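Local coordinates for mandelate racemase/muconate lactonizing enzyme family protein (Sorangium cellulosum, PDB 3S5S), which belongs to the mandelate racemase/muconate lactonizing enzyme family, pairing an N-terminal capping domain with an enolase-type C-terminal barrel domain, at residues A[105-108]-A[109-113]; A[119-122]-A[123-127]. All coordinates share one frame; numbering follows the deposited sequence.

Contact 1: residues A[105-108]-A[109-113]; sequences CAIE and TAILD
Thr109 turns back on Cys105 one helical turn earlier and gives the carbonyl of Cys105 two donors. The backbone N of Thr109 lies 2.7 Å from Cys105 O, while the hydroxyl OG1 of Thr109 donates to the same Cys105 O over 2.8 Å from 45° above the carbonyl plane. The torsion that brings it there sets OG1 beside the backbone N and opposite the carbonyl carbon (chi1 -60°), a common way for a threonine inside a helix to satisfy its hydroxyl. Cys105 SG lies alongside, 3.7 Å from Thr109 OG1. The next three carbonyls continue the helical pattern: Ala110 N donates to Ala106 O, Ile111 N to Ile107 O at 2.9 Å and Leu112 N to Glu108 O. On the apolar side, Ile107 CG2 meets Ile111 CD1 at 4.0 Å. The carboxylate of Glu108 looks elsewhere: its OE1 accepts from the backbone N of Ala278. All of this lies within helix 101-117, wedged between three neighbours: Ile107 and Ile111 pack on helix 85-96, Cys105 and Thr109 on helix 272-289, and Ala106 and Ala110 on strand 28-42.

Contact 2: residues A[119-122]-A[123-127]; sequences AGMP and LWAFF
A proline N-cap opens the short helix 123-126, just after helix 101-117 has ended in a Schellman motif with Gly120 at positive phi (69°). Pro122 is the cap residue, and its carbonyl holds the first turn: Phe126 N donates to Pro122 O at 3.1 Å, in the carbonyl plane and nearly straight, whereas the bond from Ala125 N to the same oxygen is weak. The pyrrolidine ring meets Trp124 from above. Pro122 CB stands over one face of the indole, 3.6 Å from the centroid of its five-membered ring, a CH-pi contact, and Pro122 CG reaches on toward the six-membered ring, 3.7 Å from Trp124 CZ2. Trp124 folds back to receive it because its CG sits between the backbone N and the carbonyl carbon (chi1 53°). Pro122 CD also packs on Ala125 CB at 4.0 Å. Met121 lies against the same turn: its CG touches Ala125 CB, and the chain runs extended as far as the sulfur, CG anti to the backbone N (chi1 -173°), which lays SD 3.8 Å from Phe126 CB; only beyond SD does it bend. SD is in the plane of the Phe126 ring, at its edge and 5.2 Å from the centroid, a Met-aromatic contact. The turn also lies at the dimer interface: the Phe126 ring meets that of Phe126 of the second subunit, and Ala125 O accepts a hydrogen bond from Trp85 NE1 of that subunit. The indole NE1 of Trp124 makes a weak hydrogen bond to Ile351 O. The chemistry divides the work: one main-chain oxygen supplies the polar hold on the first turn, while proline C-H groups against the indole face and sulfur against the phenyl edge probably add dispersion and weak electrostatic attraction.

Overall arrangement
Along the chain the two contacts run in series, neither nesting nor crossing: contact 1 lies wholly inside helix 101-117, and contact 2 forms at the turn that follows it and leads into helix 123-126. Each is local: contact 1 links successive turns within one helix, and contact 2 closes the first turn of the next. Their centres are 13 Å apart, and Leu112 joins them, with CD2 3.8 Å from Phe126 CZ and CB 4.2 Å from Leu123 CD1. The short helix thus folds back against the long one. Both contacts border helix 272-289, and contact 2 adds helix 303-316 and the second subunit.

Contact 1: residues A[105-108]-A[109-113]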
loop_
_atom_site.group_PDB
_atom_site.type_symbol
_atom_site.label_atom_id
_atom_site.label_comp_id
_atom_site.label_asym_id
_atom_site.label_seq_id
_atom_site.Cartn_x
_atom_site.Cartn_y
_atom_site.Cartn_z
ATOM N N CYS A 105 4.338 2.704 -15.811
ATOM C CA CYS A 105 3.214 1.835 -15.519
ATOM C C CYS A 105 3.338 0.592 -16.400
ATOM O O CYS A 105 3.206 -0.514 -15.900
ATOM C CB CYS A 105 1.881 2.579 -15.695
ATOM S SG CYS A 105 0.387 1.518 -15.647
ATOM N N ALA A 106 3.640 0.771 -17.683
ATOM C CA ALA A 106 3.870 -0.318 -18.604
ATOM C C ALA A 106 4.863 -1.342 -18.057
ATOM O O ALA A 106 4.611 -2.563 -18.120
ATOM C CB ALA A 106 4.384 0.234 -19.919
ATOM N N ILE A 107 5.977 -0.828 -17.517
ATOM C CA ILE A 107 7.071 -1.636 -17.045
ATOM C C ILE A 107 6.673 -2.378 -15.778
ATOM O O ILE A 107 6.777 -3.599 -15.721
ATOM C CB ILE A 107 8.348 -0.781 -16.823
ATOM C CG1 ILE A 107 8.910 -0.313 -18.183
ATOM C CG2 ILE A 107 9.332 -1.555 -16.065
ATOM C CD1 ILE A 107 10.027 0.724 -18.167
ATOM N N GLU A 108 6.201 -1.655 -14.770
ATOM C CA GLU A 108 5.738 -2.300 -13.532
ATOM C C GLU A 108 4.585 -3.260 -13.809
ATOM O O GLU A 108 4.477 -4.324 -13.199
ATOM C CB GLU A 108 5.176 -1.261 -12.578
ATOM C CG GLU A 108 6.133 -0.296 -12.006
ATOM C CD GLU A 108 5.431 0.528 -10.968
ATOM O OE1 GLU A 108 4.529 -0.017 -10.268
ATOM O OE2 GLU A 108 5.746 1.714 -10.860
ATOM N N THR A 109 3.710 -2.890 -14.721
ATOM C CA THR A 109 2.655 -3.842 -15.075
ATOM C C THR A 109 3.196 -5.158 -15.680
ATOM O O THR A 109 2.771 -6.207 -15.277
ATOM C CB THR A 109 1.581 -3.214 -15.967
ATOM O OG1 THR A 109 1.001 -2.132 -15.230
ATOM C CG2 THR A 109 0.524 -4.259 -16.341
ATOM N N ALA A 110 4.133 -5.073 -16.604
ATOM C CA ALA A 110 4.777 -6.237 -17.240
ATOM C C ALA A 110 5.563 -7.088 -16.217
ATOM O O ALA A 110 5.514 -8.327 -16.247
ATOM C CB ALA A 110 5.683 -5.771 -18.359
ATOM N N ILE A 111 6.292 -6.445 -15.326
ATOM C CA ILE A 111 6.975 -7.165 -14.248
ATOM C C ILE A 111 5.975 -7.929 -13.334
ATOM O O ILE A 111 6.092 -9.157 -13.165
ATOM C CB ILE A 111 7.843 -6.214 -13.406
ATOM C CG1 ILE A 111 8.976 -5.665 -14.266
ATOM C CG2 ILE A 111 8.387 -6.906 -12.097
ATOM C CD1 ILE A 111 9.840 -4.595 -13.501
ATOM N N LEU A 112 4.989 -7.218 -12.777
ATOM C CA LEU A 112 3.994 -7.889 -11.913
ATOM C C LEU A 112 3.267 -8.992 -12.653
ATOM O O LEU A 112 2.982 -10.053 -12.098
ATOM C CB LEU A 112 3.000 -6.908 -11.304
ATOM C CG LEU A 112 3.513 -6.069 -10.126
ATOM C CD1 LEU A 112 2.381 -5.265 -9.527
ATOM C CD2 LEU A 112 4.048 -6.975 -9.037
ATOM N N ASP A 113 2.965 -8.739 -13.917
ATOM C CA ASP A 113 2.299 -9.752 -14.745
ATOM C C ASP A 113 3.182 -11.019 -14.799
ATOM O O ASP A 113 2.687 -12.129 -14.535
ATOM C CB ASP A 113 2.005 -9.211 -16.149
ATOM C CG ASP A 113 1.294 -10.226 -17.024
ATOM O OD1 ASP A 113 0.324 -10.916 -16.545
ATOM O OD2 ASP A 113 1.717 -10.317 -18.218
#

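Contact 2: residues A[119-122]-A[123-127]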
loop_
_atom_site.group_PDB
_atom_site.type_symbol
_atom_site.label_atom_id
_atom_site.label_comp_id
_atom_site.label_asym_id
_atom_site.label_seq_id
_atom_site.Cartn_x
_atom_site.Cartn_y
_atom_site.Cartn_z
ATOM N N ALA A 119 3.788 -17.789 -11.076
ATOM C CA ALA A 119 3.464 -18.239 -9.735
ATOM C C ALA A 119 2.056 -18.854 -9.712
ATOM O O ALA A 119 1.636 -19.445 -8.686
ATOM C CB ALA A 119 3.560 -17.059 -8.752
ATOM N N GLY A 120 1.327 -18.718 -10.827
ATOM C CA GLY A 120 -0.060 -19.242 -10.908
ATOM C C GLY A 120 -1.033 -18.456 -10.015
ATOM O O GLY A 120 -2.000 -19.008 -9.495
ATOM N N MET A 121 -0.745 -17.163 -9.815
ATOM C CA MET A 121 -1.526 -16.282 -8.920
ATOM C C MET A 121 -2.192 -15.252 -9.831
ATOM O O MET A 121 -1.488 -14.543 -10.525
ATOM C CB MET A 121 -0.608 -15.568 -7.916
ATOM C CG MET A 121 -1.386 -14.752 -6.816
ATOM S SD MET A 121 -0.297 -13.810 -5.751
ATOM C CE MET A 121 0.455 -15.170 -4.896
ATOM N N PRO A 122 -3.542 -15.212 -9.883
ATOM C CA PRO A 122 -4.173 -14.083 -10.598
ATOM C C PRO A 122 -3.811 -12.725 -9.947
ATOM O O PRO A 122 -3.639 -12.641 -8.717
ATOM C CB PRO A 122 -5.691 -14.334 -10.443
ATOM C CG PRO A 122 -5.838 -15.503 -9.500
ATOM C CD PRO A 122 -4.489 -16.012 -9.085
ATOM N N LEU A 123 -3.716 -11.677 -10.765
ATOM C CA LEU A 123 -3.298 -10.350 -10.293
ATOM C C LEU A 123 -4.313 -9.735 -9.299
ATOM O O LEU A 123 -3.912 -9.016 -8.368
ATOM C CB LEU A 123 -3.040 -9.418 -11.477
ATOM C CG LEU A 123 -2.338 -8.066 -11.250
ATOM C CD1 LEU A 123 -0.916 -8.297 -10.631
ATOM C CD2 LEU A 123 -2.284 -7.207 -12.555
ATOM N N TRP A 124 -5.606 -10.035 -9.483
ATOM C CA TRP A 124 -6.642 -9.562 -8.568
ATOM C C TRP A 124 -6.457 -10.163 -7.163
ATOM O O TRP A 124 -6.801 -9.514 -6.137
ATOM C CB TRP A 124 -8.091 -9.810 -9.113
ATOM C CG TRP A 124 -8.408 -11.261 -9.537
ATOM C CD1 TRP A 124 -8.375 -11.753 -10.797
ATOM C CD2 TRP A 124 -8.824 -12.348 -8.692
ATOM N NE1 TRP A 124 -8.701 -13.079 -10.796
ATOM C CE2 TRP A 124 -8.980 -13.475 -9.517
ATOM C CE3 TRP A 124 -9.071 -12.470 -7.314
ATOM C CZ2 TRP A 124 -9.388 -14.731 -9.029
ATOM C CZ3 TRP A 124 -9.448 -13.712 -6.806
ATOM C CH2 TRP A 124 -9.599 -14.835 -7.672
ATOM N N ALA A 125 -5.914 -11.379 -7.104
ATOM C CA ALA A 125 -5.572 -12.035 -5.838
ATOM C C ALA A 125 -4.358 -11.398 -5.222
ATOM O O ALA A 125 -4.330 -11.106 -4.031
ATOM C CB ALA A 125 -5.291 -13.547 -6.055
ATOM N N PHE A 126 -3.340 -11.193 -6.039
ATOM C CA PHE A 126 -2.160 -10.448 -5.597
ATOM C C PHE A 126 -2.575 -9.087 -4.920
ATOM O O PHE A 126 -2.149 -8.792 -3.809
ATOM C CB PHE A 126 -1.202 -10.260 -6.756
ATOM C CG PHE A 126 0.064 -9.500 -6.389
ATOM C CD1 PHE A 126 1.161 -10.167 -5.835
ATOM C CD2 PHE A 126 0.154 -8.128 -6.607
ATOM C CE1 PHE A 126 2.309 -9.465 -5.500
ATOM C CE2 PHE A 126 1.297 -7.430 -6.282
ATOM C CZ PHE A 126 2.384 -8.078 -5.749
ATOM N N PHE A 127 -3.474 -8.344 -5.554
ATOM C CA PHE A 127 -3.948 -7.058 -5.049
ATOM C C PHE A 127 -4.892 -7.155 -3.816
ATOM O O PHE A 127 -5.139 -6.157 -3.170
ATOM C CB PHE A 127 -4.573 -6.209 -6.196
ATOM C CG PHE A 127 -3.551 -5.635 -7.165
ATOM C CD1 PHE A 127 -2.357 -5.044 -6.694
ATOM C CD2 PHE A 127 -3.780 -5.654 -8.530
ATOM C CE1 PHE A 127 -1.400 -4.522 -7.602
ATOM C CE2 PHE A 127 -2.825 -5.062 -9.456
ATOM C CZ PHE A 127 -1.647 -4.509 -8.970
#